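Local coordinates for protein peptidoglycan D,D-transpeptidase PbpA (Mycobacterium tuberculosis, PDB 3UN7) that probably cross-links peptidoglycan as a penicillin-binding D,D-transpeptidase of the cell wall, taking part in the control of cell length, at residues A[31-36]-A[57-62]; A[45-50]-A[70-75]; A[230-235]-A[434-439]; A[250-255]-A[393-398]. One frame throughout, in Å; residues are numbered along the deposited sequence.

Interaction 1: A[31-36]-A[57-62]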
loop_
_atom_site.group_PDB
_atom_site.type_symbol
_atom_site.label_atom_id
_atom_site.label_comp_id
_atom_site.label_asym_id
_atom_site.label_seq_id
_atom_site.Cartn_x
_atom_site.Cartn_y
_atom_site.Cartn_z
ATOM N N GLN A 31 -0.977 -8.673 -20.705
ATOM C CA GLN A 31 -0.456 -9.986 -20.328
ATOM C C GLN A 31 -1.461 -10.704 -19.456
ATOM O O GLN A 31 -2.175 -10.068 -18.684
ATOM C CB GLN A 31 0.875 -9.834 -19.594
ATOM C CG GLN A 31 1.883 -9.038 -20.429
ATOM C CD GLN A 31 3.281 -9.062 -19.877
ATOM O OE1 GLN A 31 3.862 -8.012 -19.606
ATOM N NE2 GLN A 31 3.850 -10.261 -19.732
ATOM N N LEU A 32 -1.500 -12.028 -19.572
ATOM C CA LEU A 32 -2.464 -12.818 -18.830
ATOM C C LEU A 32 -1.980 -13.036 -17.410
ATOM O O LEU A 32 -0.824 -13.419 -17.189
ATOM C CB LEU A 32 -2.746 -14.150 -19.531
ATOM C CG LEU A 32 -3.176 -13.999 -20.995
ATOM C CD1 LEU A 32 -3.386 -15.372 -21.681
ATOM C CD2 LEU A 32 -4.428 -13.141 -21.075
ATOM N N LEU A 33 -2.863 -12.761 -16.453
ATOM C CA LEU A 33 -2.587 -13.048 -15.059
ATOM C C LEU A 33 -3.312 -14.310 -14.650
ATOM O O LEU A 33 -2.830 -15.033 -13.794
ATOM C CB LEU A 33 -3.060 -11.895 -14.162
ATOM C CG LEU A 33 -2.572 -10.465 -14.451
ATOM C CD1 LEU A 33 -2.868 -9.588 -13.231
ATOM C CD2 LEU A 33 -1.078 -10.422 -14.813
ATOM N N ALA A 34 -4.498 -14.531 -15.227
ATOM C CA ALA A 34 -5.296 -15.717 -14.942
ATOM C C ALA A 34 -6.091 -16.090 -16.185
ATOM O O ALA A 34 -6.630 -15.212 -16.869
ATOM C CB ALA A 34 -6.238 -15.505 -13.711
ATOM N N TYR A 35 -6.126 -17.384 -16.498
ATOM C CA TYR A 35 -6.838 -17.884 -17.681
ATOM C C TYR A 35 -7.272 -19.349 -17.473
ATOM O O TYR A 35 -6.844 -20.004 -16.526
ATOM C CB TYR A 35 -6.014 -17.681 -18.977
ATOM C CG TYR A 35 -4.729 -18.486 -19.104
ATOM C CD1 TYR A 35 -3.520 -17.993 -18.608
ATOM C CD2 TYR A 35 -4.710 -19.721 -19.761
ATOM C CE1 TYR A 35 -2.329 -18.720 -18.743
ATOM C CE2 TYR A 35 -3.522 -20.449 -19.887
ATOM C CZ TYR A 35 -2.345 -19.943 -19.380
ATOM O OH TYR A 35 -1.169 -20.665 -19.515
ATOM N N SER A 36 -8.152 -19.845 -18.332
ATOM C CA SER A 36 -8.658 -21.184 -18.179
ATOM C C SER A 36 -8.330 -21.958 -19.437
ATOM O O SER A 36 -8.439 -21.427 -20.543
ATOM C CB SER A 36 -10.168 -21.184 -17.928
ATOM O OG SER A 36 -10.462 -20.694 -16.642
ATOM N N PRO A 57 -1.955 -11.564 -4.933
ATOM C CA PRO A 57 -2.733 -10.505 -4.287
ATOM C C PRO A 57 -3.745 -9.826 -5.221
ATOM O O PRO A 57 -4.713 -9.225 -4.740
ATOM C CB PRO A 57 -1.648 -9.495 -3.880
ATOM C CG PRO A 57 -0.441 -10.338 -3.659
ATOM C CD PRO A 57 -0.512 -11.272 -4.848
ATOM N N VAL A 58 -3.502 -9.922 -6.533
ATOM C CA VAL A 58 -4.386 -9.347 -7.524
ATOM C C VAL A 58 -5.396 -10.403 -7.994
ATOM O O VAL A 58 -6.595 -10.171 -7.929
ATOM C CB VAL A 58 -3.591 -8.744 -8.727
ATOM C CG1 VAL A 58 -4.545 -8.284 -9.843
ATOM C CG2 VAL A 58 -2.738 -7.585 -8.274
ATOM N N THR A 59 -4.918 -11.558 -8.455
ATOM C CA THR A 59 -5.849 -12.560 -9.010
ATOM C C THR A 59 -6.677 -13.238 -7.916
ATOM O O THR A 59 -7.853 -13.482 -8.101
ATOM C CB THR A 59 -5.131 -13.644 -9.849
ATOM O OG1 THR A 59 -4.251 -14.386 -9.010
ATOM C CG2 THR A 59 -4.345 -13.023 -11.023
ATOM N N GLY A 60 -6.042 -13.534 -6.789
ATOM C CA GLY A 60 -6.558 -14.498 -5.832
ATOM C C GLY A 60 -6.619 -15.875 -6.485
ATOM O O GLY A 60 -5.874 -16.157 -7.447
ATOM N N PHE A 61 -7.491 -16.737 -5.973
ATOM C CA PHE A 61 -7.620 -18.095 -6.533
ATOM C C PHE A 61 -9.047 -18.420 -6.923
ATOM O O PHE A 61 -10.000 -17.743 -6.516
ATOM C CB PHE A 61 -7.037 -19.172 -5.588
ATOM C CG PHE A 61 -7.742 -19.284 -4.253
ATOM C CD1 PHE A 61 -8.936 -19.986 -4.128
ATOM C CD2 PHE A 61 -7.177 -18.731 -3.114
ATOM C CE1 PHE A 61 -9.566 -20.114 -2.890
ATOM C CE2 PHE A 61 -7.807 -18.841 -1.872
ATOM C CZ PHE A 61 -8.997 -19.534 -1.758
ATOM N N TYR A 62 -9.193 -19.433 -7.758
ATOM C CA TYR A 62 -10.501 -19.923 -8.096
ATOM C C TYR A 62 -10.417 -21.433 -7.936
ATOM O O TYR A 62 -9.702 -22.114 -8.684
ATOM C CB TYR A 62 -10.862 -19.485 -9.517
ATOM C CG TYR A 62 -12.244 -19.859 -10.004
ATOM C CD1 TYR A 62 -13.361 -19.166 -9.561
ATOM C CD2 TYR A 62 -12.424 -20.856 -10.970
ATOM C CE1 TYR A 62 -14.631 -19.473 -10.020
ATOM C CE2 TYR A 62 -13.702 -21.176 -11.439
ATOM C CZ TYR A 62 -14.804 -20.474 -10.958
ATOM O OH TYR A 62 -16.089 -20.754 -11.399
#
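Val58 and Leu33 make the first apolar touch, with Val58 CG1 4.0 Å from Leu33 CD1 and the two side chains lying at a slant to one another. The valine places CG1 anti to its own backbone N (chi1 173°), which turns that one branch, and not CG2, to the leucine tip. Thr59 follows and takes the largest share of the buried surface. Its methyl CG2 is the hub: it lies 3.6 Å from Leu33 CB, 3.7 Å from Leu33 O and 4.1 Å from Ala34 CB, so that a single carbon bears on two consecutive residues. The other branch, OG1, serves its own chain instead, meeting Gly60 O at 2.9 Å in the carbonyl plane, on a lone pair (C=O...OG1 angle 128°), and, weakly, Tyr55 O one turn back. Gly60, with positive phi, takes the chain out of the helix. No hydrogen bond links the two segments, and the closest CA pair is Ala34 with Thr59, 6.7 Å apart. Leu33 and Ala34 both pair with Ile26 in a classic beta bulge, at the corner where strand 31-38 is broken. The end of helix 52-59 therefore packs on that bulge within the dimerisation-domain region, with strand 26-28 beside Leu33 and Ala34, helix 70-74 against Val58, and strand 45-48 next to Ala34 and Tyr35.

Interaction 2: A[45-50]-A[70-75]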
loop_
_atom_site.group_PDB
_atom_site.type_symbol
_atom_site.label_atom_id
_atom_site.label_comp_id
_atom_site.label_asym_id
_atom_site.label_seq_id
_atom_site.Cartn_x
_atom_site.Cartn_y
_atom_site.Cartn_z
ATOM N N PHE A 45 -12.640 -27.106 -17.540
ATOM C CA PHE A 45 -11.738 -25.971 -17.607
ATOM C C PHE A 45 -10.829 -25.866 -16.385
ATOM O O PHE A 45 -11.291 -25.792 -15.230
ATOM C CB PHE A 45 -12.506 -24.680 -17.957
ATOM C CG PHE A 45 -12.841 -24.586 -19.416
ATOM C CD1 PHE A 45 -14.062 -25.042 -19.903
ATOM C CD2 PHE A 45 -11.897 -24.111 -20.321
ATOM C CE1 PHE A 45 -14.354 -24.988 -21.271
ATOM C CE2 PHE A 45 -12.178 -24.059 -21.685
ATOM C CZ PHE A 45 -13.402 -24.504 -22.159
ATOM N N LEU A 46 -9.521 -25.908 -16.626
ATOM C CA LEU A 46 -8.579 -25.738 -15.528
ATOM C C LEU A 46 -8.064 -24.303 -15.473
ATOM O O LEU A 46 -7.644 -23.764 -16.489
ATOM C CB LEU A 46 -7.409 -26.722 -15.628
ATOM C CG LEU A 46 -6.278 -26.535 -14.600
ATOM C CD1 LEU A 46 -6.709 -27.063 -13.234
ATOM C CD2 LEU A 46 -5.011 -27.239 -15.084
ATOM N N ARG A 47 -8.098 -23.701 -14.283
ATOM C CA ARG A 47 -7.634 -22.328 -14.098
ATOM C C ARG A 47 -6.126 -22.337 -13.967
ATOM O O ARG A 47 -5.579 -23.147 -13.198
ATOM C CB ARG A 47 -8.258 -21.712 -12.838
ATOM C CG ARG A 47 -8.229 -20.194 -12.778
ATOM C CD ARG A 47 -9.029 -19.592 -13.917
ATOM N NE ARG A 47 -9.240 -18.152 -13.802
ATOM C CZ ARG A 47 -9.637 -17.375 -14.810
ATOM N NH1 ARG A 47 -9.842 -17.897 -16.016
ATOM N NH2 ARG A 47 -9.848 -16.067 -14.615
ATOM N N VAL A 48 -5.465 -21.425 -14.684
ATOM C CA VAL A 48 -3.999 -21.352 -14.711
ATOM C C VAL A 48 -3.524 -19.943 -14.347
ATOM O O VAL A 48 -4.091 -18.955 -14.819
ATOM C CB VAL A 48 -3.441 -21.780 -16.094
ATOM C CG1 VAL A 48 -1.905 -21.715 -16.117
ATOM C CG2 VAL A 48 -3.885 -23.206 -16.417
ATOM N N TYR A 49 -2.494 -19.866 -13.507
ATOM C CA TYR A 49 -1.914 -18.597 -13.050
ATOM C C TYR A 49 -0.457 -18.656 -13.451
ATOM O O TYR A 49 0.333 -19.306 -12.756
ATOM C CB TYR A 49 -2.051 -18.464 -11.517
ATOM C CG TYR A 49 -3.497 -18.525 -11.072
ATOM C CD1 TYR A 49 -4.108 -19.740 -10.770
ATOM C CD2 TYR A 49 -4.268 -17.360 -10.992
ATOM C CE1 TYR A 49 -5.451 -19.794 -10.368
ATOM C CE2 TYR A 49 -5.612 -17.411 -10.623
ATOM C CZ TYR A 49 -6.191 -18.622 -10.314
ATOM O OH TYR A 49 -7.509 -18.649 -9.927
ATOM N N PRO A 50 -0.098 -18.027 -14.585
ATOM C CA PRO A 50 1.266 -18.199 -15.132
ATOM C C PRO A 50 2.404 -17.481 -14.391
ATOM O O PRO A 50 3.561 -17.848 -14.587
ATOM C CB PRO A 50 1.140 -17.681 -16.575
ATOM C CG PRO A 50 0.068 -16.660 -16.516
ATOM C CD PRO A 50 -0.928 -17.172 -15.457
ATOM N N ALA A 70 -10.077 -12.509 -4.032
ATOM C CA ALA A 70 -9.628 -11.307 -4.740
ATOM C C ALA A 70 -10.451 -11.043 -6.020
ATOM O O ALA A 70 -11.681 -11.099 -5.963
ATOM C CB ALA A 70 -8.116 -11.366 -5.022
ATOM N N LEU A 71 -9.801 -10.781 -7.158
ATOM C CA LEU A 71 -10.562 -10.441 -8.388
ATOM C C LEU A 71 -11.332 -11.605 -8.999
ATOM O O LEU A 71 -12.339 -11.384 -9.665
ATOM C CB LEU A 71 -9.672 -9.813 -9.455
ATOM C CG LEU A 71 -9.194 -8.383 -9.241
ATOM C CD1 LEU A 71 -8.366 -7.959 -10.463
ATOM C CD2 LEU A 71 -10.379 -7.421 -9.000
ATOM N N GLU A 72 -10.867 -12.842 -8.787
ATOM C CA GLU A 72 -11.670 -14.002 -9.211
ATOM C C GLU A 72 -13.050 -13.918 -8.544
ATOM O O GLU A 72 -14.087 -14.213 -9.164
ATOM C CB GLU A 72 -10.994 -15.342 -8.869
ATOM C CG GLU A 72 -9.650 -15.620 -9.568
ATOM C CD GLU A 72 -9.777 -16.137 -11.005
ATOM O OE1 GLU A 72 -10.760 -15.796 -11.709
ATOM O OE2 GLU A 72 -8.879 -16.895 -11.435
ATOM N N ARG A 73 -13.066 -13.506 -7.280
ATOM C CA ARG A 73 -14.329 -13.407 -6.546
ATOM C C ARG A 73 -15.092 -12.140 -6.945
ATOM O O ARG A 73 -16.291 -12.199 -7.261
ATOM C CB ARG A 73 -14.094 -13.443 -5.031
ATOM C CG ARG A 73 -15.394 -13.563 -4.216
ATOM C CD ARG A 73 -15.118 -13.916 -2.750
ATOM N NE ARG A 73 -16.342 -14.247 -1.999
ATOM C CZ ARG A 73 -16.953 -15.436 -2.014
ATOM N NH1 ARG A 73 -16.492 -16.446 -2.760
ATOM N NH2 ARG A 73 -18.052 -15.623 -1.290
ATOM N N ALA A 74 -14.394 -11.003 -6.922
ATOM C CA ALA A 74 -15.005 -9.693 -7.167
ATOM C C ALA A 74 -15.568 -9.581 -8.583
ATOM O O ALA A 74 -16.624 -8.972 -8.796
ATOM C CB ALA A 74 -13.981 -8.571 -6.902
ATOM N N GLU A 75 -14.878 -10.192 -9.545
ATOM C CA GLU A 75 -15.313 -10.104 -10.939
ATOM C C GLU A 75 -15.891 -11.423 -11.427
ATOM O O GLU A 75 -16.014 -11.649 -12.623
ATOM C CB GLU A 75 -14.160 -9.629 -11.850
ATOM C CG GLU A 75 -13.599 -8.264 -11.503
ATOM C CD GLU A 75 -14.578 -7.104 -11.734
ATOM O OE1 GLU A 75 -14.273 -6.004 -11.258
ATOM O OE2 GLU A 75 -15.635 -7.274 -12.376
#
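Arg47 and Glu72 advance on each other from opposite directions and form a side-on, two-nitrogen salt bridge between an edge strand of the mixed sheet and the short helix 70-74. Arg47 NE, 2.7 Å from Glu72 OE2, is nearly straight in its bond (N-H...O 176°); OE2 lies in the guanidinium plane and offers its syn lone pair. The second arm is poorer: Arg47 NH2 meets Glu72 OE1 at 3.1 Å, with the oxygen tilted out of the guanidinium plane. That asymmetry is consistent with the planes of the guanidinium and the carboxylate being turned 44° apart. Tyr49 approaches the same carboxylate with its ring almost perpendicular to it (85°). Within segment 45-50 the two partners of the acid are two residues apart. The buried charges have further company: Glu72 OE1 also pairs with Arg23, while Arg47 NH1 binds Gly24 O and Ser36 OG, which would hold the guanidinium against rotation. In the dimerisation-domain region this polar network joins sheet and helix. Its shared acceptor is Glu72 OE2, which besides the arginine receives a weak hydrogen bond from Tyr49 OH at 2.7 Å.

Interaction 3: A[230-235]-A[434-439]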
loop_
_atom_site.group_PDB
_atom_site.type_symbol
_atom_site.label_atom_id
_atom_site.label_comp_id
_atom_site.label_asym_id
_atom_site.label_seq_id
_atom_site.Cartn_x
_atom_site.Cartn_y
_atom_site.Cartn_z
ATOM N N GLU A 230 12.240 8.949 23.047
ATOM C CA GLU A 230 13.573 9.373 22.674
ATOM C C GLU A 230 13.730 9.392 21.161
ATOM O O GLU A 230 12.973 8.737 20.444
ATOM C CB GLU A 230 14.641 8.488 23.335
ATOM C CG GLU A 230 14.818 7.095 22.732
ATOM C CD GLU A 230 16.177 6.469 23.048
ATOM O OE1 GLU A 230 16.542 5.490 22.363
ATOM O OE2 GLU A 230 16.885 6.950 23.964
ATOM N N ASN A 231 14.700 10.169 20.693
ATOM C CA ASN A 231 15.057 10.198 19.287
ATOM C C ASN A 231 15.694 8.868 18.930
ATOM O O ASN A 231 16.362 8.248 19.755
ATOM C CB ASN A 231 16.056 11.327 18.996
ATOM C CG ASN A 231 15.410 12.704 18.956
ATOM O OD1 ASN A 231 14.191 12.838 18.848
ATOM N ND2 ASN A 231 16.240 13.742 19.033
ATOM N N TYR A 232 15.457 8.420 17.707
ATOM C CA TYR A 232 16.115 7.229 17.195
ATOM C C TYR A 232 17.633 7.369 17.369
ATOM O O TYR A 232 18.223 8.391 17.004
ATOM C CB TYR A 232 15.728 7.025 15.736
ATOM C CG TYR A 232 16.654 6.126 14.962
ATOM C CD1 TYR A 232 16.694 4.753 15.206
ATOM C CD2 TYR A 232 17.483 6.650 13.976
ATOM C CE1 TYR A 232 17.549 3.923 14.489
ATOM C CE2 TYR A 232 18.340 5.835 13.260
ATOM C CZ TYR A 232 18.370 4.474 13.513
ATOM O OH TYR A 232 19.225 3.672 12.794
ATOM N N GLY A 233 18.250 6.357 17.968
ATOM C CA GLY A 233 19.683 6.391 18.260
ATOM C C GLY A 233 20.064 7.168 19.509
ATOM O O GLY A 233 21.235 7.184 19.896
ATOM N N GLY A 234 19.084 7.821 20.132
ATOM C CA GLY A 234 19.300 8.590 21.362
ATOM C C GLY A 234 20.109 9.875 21.241
ATOM O O GLY A 234 20.610 10.400 22.243
ATOM N N ALA A 235 20.240 10.391 20.023
ATOM C CA ALA A 235 21.027 11.599 19.797
ATOM C C ALA A 235 20.114 12.820 19.715
ATOM O O ALA A 235 18.958 12.690 19.310
ATOM C CB ALA A 235 21.862 11.463 18.521
ATOM N N GLY A 434 11.911 -5.024 9.423
ATOM C CA GLY A 434 13.006 -4.666 8.524
ATOM C C GLY A 434 13.857 -3.522 9.053
ATOM O O GLY A 434 14.840 -3.125 8.408
ATOM N N ALA A 435 13.481 -2.995 10.219
ATOM C CA ALA A 435 14.199 -1.872 10.813
ATOM C C ALA A 435 15.689 -2.107 11.066
ATOM O O ALA A 435 16.124 -3.188 11.469
ATOM C CB ALA A 435 13.523 -1.377 12.080
ATOM N N ASP A 436 16.404 -1.012 10.831
ATOM C CA ASP A 436 17.838 -0.770 10.902
ATOM C C ASP A 436 18.232 -0.334 12.316
ATOM O O ASP A 436 17.386 0.160 13.060
ATOM C CB ASP A 436 18.016 0.473 10.027
ATOM C CG ASP A 436 19.219 0.450 9.200
ATOM O OD1 ASP A 436 19.022 0.351 7.967
ATOM O OD2 ASP A 436 20.331 0.581 9.756
ATOM N N ARG A 437 19.508 -0.469 12.683
ATOM C CA ARG A 437 20.004 0.184 13.910
ATOM C C ARG A 437 21.129 1.211 13.660
ATOM O O ARG A 437 21.624 1.847 14.601
ATOM C CB ARG A 437 20.435 -0.852 14.958
ATOM C CG ARG A 437 19.290 -1.538 15.722
ATOM C CD ARG A 437 19.802 -2.849 16.325
ATOM N NE ARG A 437 19.012 -3.356 17.453
ATOM C CZ ARG A 437 18.988 -2.825 18.678
ATOM N NH1 ARG A 437 18.245 -3.385 19.627
ATOM N NH2 ARG A 437 19.687 -1.731 18.967
ATOM N N LEU A 438 21.528 1.371 12.398
ATOM C CA LEU A 438 22.662 2.238 12.046
ATOM C C LEU A 438 22.299 3.424 11.149
ATOM O O LEU A 438 22.884 4.500 11.279
ATOM C CB LEU A 438 23.792 1.433 11.393
ATOM C CG LEU A 438 24.743 0.562 12.237
ATOM C CD1 LEU A 438 25.021 1.146 13.612
ATOM C CD2 LEU A 438 24.200 -0.846 12.358
ATOM N N SER A 439 21.347 3.226 10.239
ATOM C CA SER A 439 21.015 4.245 9.239
ATOM C C SER A 439 20.390 5.480 9.884
ATOM O O SER A 439 19.978 5.430 11.039
ATOM C CB SER A 439 20.083 3.665 8.171
ATOM O OG SER A 439 18.743 3.590 8.633
#
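Asp436 OD2 is gripped by two backbone amides of its own loop, Leu438 N at 3.0 Å and Ser439 N at 2.9 Å, and the turn so formed is the surface that the phenol end of Tyr232 meets. Acceptance two residues on defines an Asx turn, and acceptance three residues on an Asx motif. The two donors differ in approach: Asp436 OD2 receives Leu438 N on its anti lone pair, whereas Ser439 N comes from above the carboxylate plane, 61° out of it. From segment 230-235, Tyr232 alone makes the contact. With CG anti to the backbone N (chi1 161°), its ring extends from that segment and puts OH 3.2 Å from Arg437 C. Leu438 N stands 3.3 Å from Tyr232 OH but at a poor angle for a bond. The hydroxyl may instead donate to Ser439 O, which lies at the ring edge; that carbonyl is too close to the ring in the model, so the bond is doubtful. Ser439 OG is occupied by Gly442 N. The contact lies at the surface of the transpeptidase domain, with the side chain of Tyr232 about 7 Å from that of Ser193, the probable acyl-ester nucleophile. Segment 434-439 belongs to the loop between strand 425-431 and helix 446-458, so the tyrosine packs one loop against another near the active site. Its own loop is braced by Gly234 N bonding Asn231 O and, beside it, by Asn231 ND2, which reaches Ala235 O at 2.9 Å, the oxygen lying in the side-chain amide plane.

Interaction 4: A[250-255]-A[393-398]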
loop_
_atom_site.group_PDB
_atom_site.type_symbol
_atom_site.label_atom_id
_atom_site.label_comp_id
_atom_site.label_asym_id
_atom_site.label_seq_id
_atom_site.Cartn_x
_atom_site.Cartn_y
_atom_site.Cartn_z
ATOM N N VAL A 250 13.200 16.614 8.038
ATOM C CA VAL A 250 14.154 15.908 7.190
ATOM C C VAL A 250 15.034 14.962 8.005
ATOM O O VAL A 250 15.353 13.862 7.552
ATOM C CB VAL A 250 14.962 16.844 6.226
ATOM C CG1 VAL A 250 14.023 17.813 5.522
ATOM C CG2 VAL A 250 16.035 17.585 6.950
ATOM N N LYS A 251 15.388 15.374 9.220
ATOM C CA LYS A 251 16.147 14.525 10.129
ATOM C C LYS A 251 15.250 13.508 10.832
ATOM O O LYS A 251 15.743 12.535 11.403
ATOM C CB LYS A 251 16.900 15.376 11.148
ATOM C CG LYS A 251 18.095 16.130 10.551
ATOM C CD LYS A 251 18.941 16.756 11.645
ATOM C CE LYS A 251 20.418 16.502 11.390
ATOM N NZ LYS A 251 21.243 16.846 12.583
ATOM N N SER A 252 13.937 13.742 10.778
ATOM C CA SER A 252 12.921 12.886 11.399
ATOM C C SER A 252 13.122 12.728 12.917
ATOM O O SER A 252 13.117 11.606 13.452
ATOM C CB SER A 252 12.848 11.521 10.696
ATOM O OG SER A 252 11.633 10.855 11.026
ATOM N N CYS A 253 13.284 13.853 13.608
ATOM C CA CYS A 253 13.608 13.831 15.033
ATOM C C CYS A 253 12.337 13.624 15.838
ATOM O O CYS A 253 11.438 14.447 15.784
ATOM C CB CYS A 253 14.300 15.132 15.438
ATOM S SG CYS A 253 15.864 15.420 14.570
ATOM N N ASN A 254 12.273 12.528 16.588
ATOM C CA ASN A 254 11.059 12.158 17.332
ATOM C C ASN A 254 10.535 13.187 18.323
ATOM O O ASN A 254 9.334 13.437 18.394
ATOM C CB ASN A 254 11.255 10.833 18.072
ATOM C CG ASN A 254 11.252 9.635 17.145
ATOM O OD1 ASN A 254 10.646 9.658 16.064
ATOM N ND2 ASN A 254 11.931 8.573 17.564
ATOM N N THR A 255 11.431 13.750 19.123
ATOM C CA THR A 255 11.001 14.602 20.234
ATOM C C THR A 255 10.359 15.910 19.749
ATOM O O THR A 255 9.398 16.405 20.350
ATOM C CB THR A 255 12.151 14.852 21.231
ATOM O OG1 THR A 255 13.230 15.510 20.570
ATOM C CG2 THR A 255 12.645 13.520 21.809
ATOM N N ALA A 393 10.474 12.605 -3.794
ATOM C CA ALA A 393 10.015 13.102 -2.512
ATOM C C ALA A 393 9.694 11.854 -1.710
ATOM O O ALA A 393 8.988 10.971 -2.204
ATOM C CB ALA A 393 8.752 13.949 -2.682
ATOM N N SER A 394 10.187 11.774 -0.482
ATOM C CA SER A 394 9.980 10.570 0.298
ATOM C C SER A 394 9.912 10.824 1.795
ATOM O O SER A 394 10.212 11.918 2.269
ATOM C CB SER A 394 11.110 9.575 0.004
ATOM O OG SER A 394 12.314 9.989 0.644
ATOM N N LYS A 395 9.517 9.785 2.531
ATOM C CA LYS A 395 9.691 9.733 3.974
ATOM C C LYS A 395 10.031 8.286 4.343
ATOM O O LYS A 395 9.250 7.380 4.050
ATOM C CB LYS A 395 8.422 10.186 4.704
ATOM C CG LYS A 395 8.607 10.333 6.227
ATOM C CD LYS A 395 9.405 11.599 6.553
ATOM C CE LYS A 395 9.734 11.727 8.039
ATOM N NZ LYS A 395 10.663 10.664 8.498
ATOM N N THR A 396 11.188 8.069 4.976
ATOM C CA THR A 396 11.533 6.722 5.446
ATOM C C THR A 396 11.486 6.679 6.960
ATOM O O THR A 396 11.905 7.625 7.637
ATOM C CB THR A 396 12.893 6.168 4.887
ATOM O OG1 THR A 396 13.917 6.241 5.875
ATOM C CG2 THR A 396 13.340 6.889 3.661
ATOM N N GLY A 397 10.934 5.603 7.509
ATOM C CA GLY A 397 10.895 5.490 8.962
ATOM C C GLY A 397 10.767 4.065 9.454
ATOM O O GLY A 397 10.743 3.115 8.664
ATOM N N THR A 398 10.711 3.935 10.770
ATOM C CA THR A 398 10.495 2.657 11.413
ATOM C C THR A 398 9.229 2.760 12.231
ATOM O O THR A 398 8.750 3.859 12.501
ATOM C CB THR A 398 11.637 2.285 12.379
ATOM O OG1 THR A 398 11.682 3.242 13.433
ATOM C CG2 THR A 398 12.960 2.285 11.678
#
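Lys395 leaves strand 393-399 with CG anti to its backbone N (chi1 -172°), then bends at chi2 (75°) and again at chi4, so that the chain doubles toward Ser252 although its first bond does not point that way. Ser252 answers by setting OG anti to its own N (chi1 -163°), which carries the hydroxyl toward the lysine. The outcome is a single hydrogen bond, donated by Lys395 NZ to Ser252 OG at 2.7 Å. Contact is confined to the two side-chain ends: Lys395 CE lies 3.6 Å from Ser252 OG, and Lys395 NZ 3.2 Å from Ser252 CB. A weak bond of 3.4 Å also runs from Lys395 NZ back to Thr396 O of its own strand. Ser252 OG has another partner in Lys196 NZ, so two lysine amines converge on this buried hydroxyl. Asn254 OD1 also binds Lys196. The serine is presented by a Schellman motif: with positive phi it ends helix 245-251, Cys253 N returning to Ala248 O and Ser252 N to Phe249 O. Cys253 is fastened to Cys237 by a disulfide. Side chains of Ser252 and Ser193, the probable acylated serine, are about 4 Å apart. In sequence and placement, Ser252-Cys253-Asn254 and Lys395-Thr396-Gly397 match the SxN and KTG motifs which, with the SxxK motif Ser193 to Lys196, line the active site of penicillin-binding proteins.

From the N terminus, interaction 1 closes a loop between 31-36 and 57-62, and interaction 2 crosses it, since 45-50 falls inside that loop and 70-75 beyond it. Their centres are 4 Å apart; adjacent strands 31-38 and 45-48 join them, with Tyr35 O 2.7 Å from Val48 N. Both belong to the dimerisation-domain region. The chain then enters the transpeptidase domain, where interaction 3 spans 230-235 to 434-439 and encloses interaction 4, 250-255 to 393-398. These touch where Asn231 OD1 lies 2.9 Å from Thr255 N; interaction 3 packs two loops together, and interaction 4 joins the end of helix 245-251 to strand 393-399. The two pairs lie on opposite sides of the chain's centre.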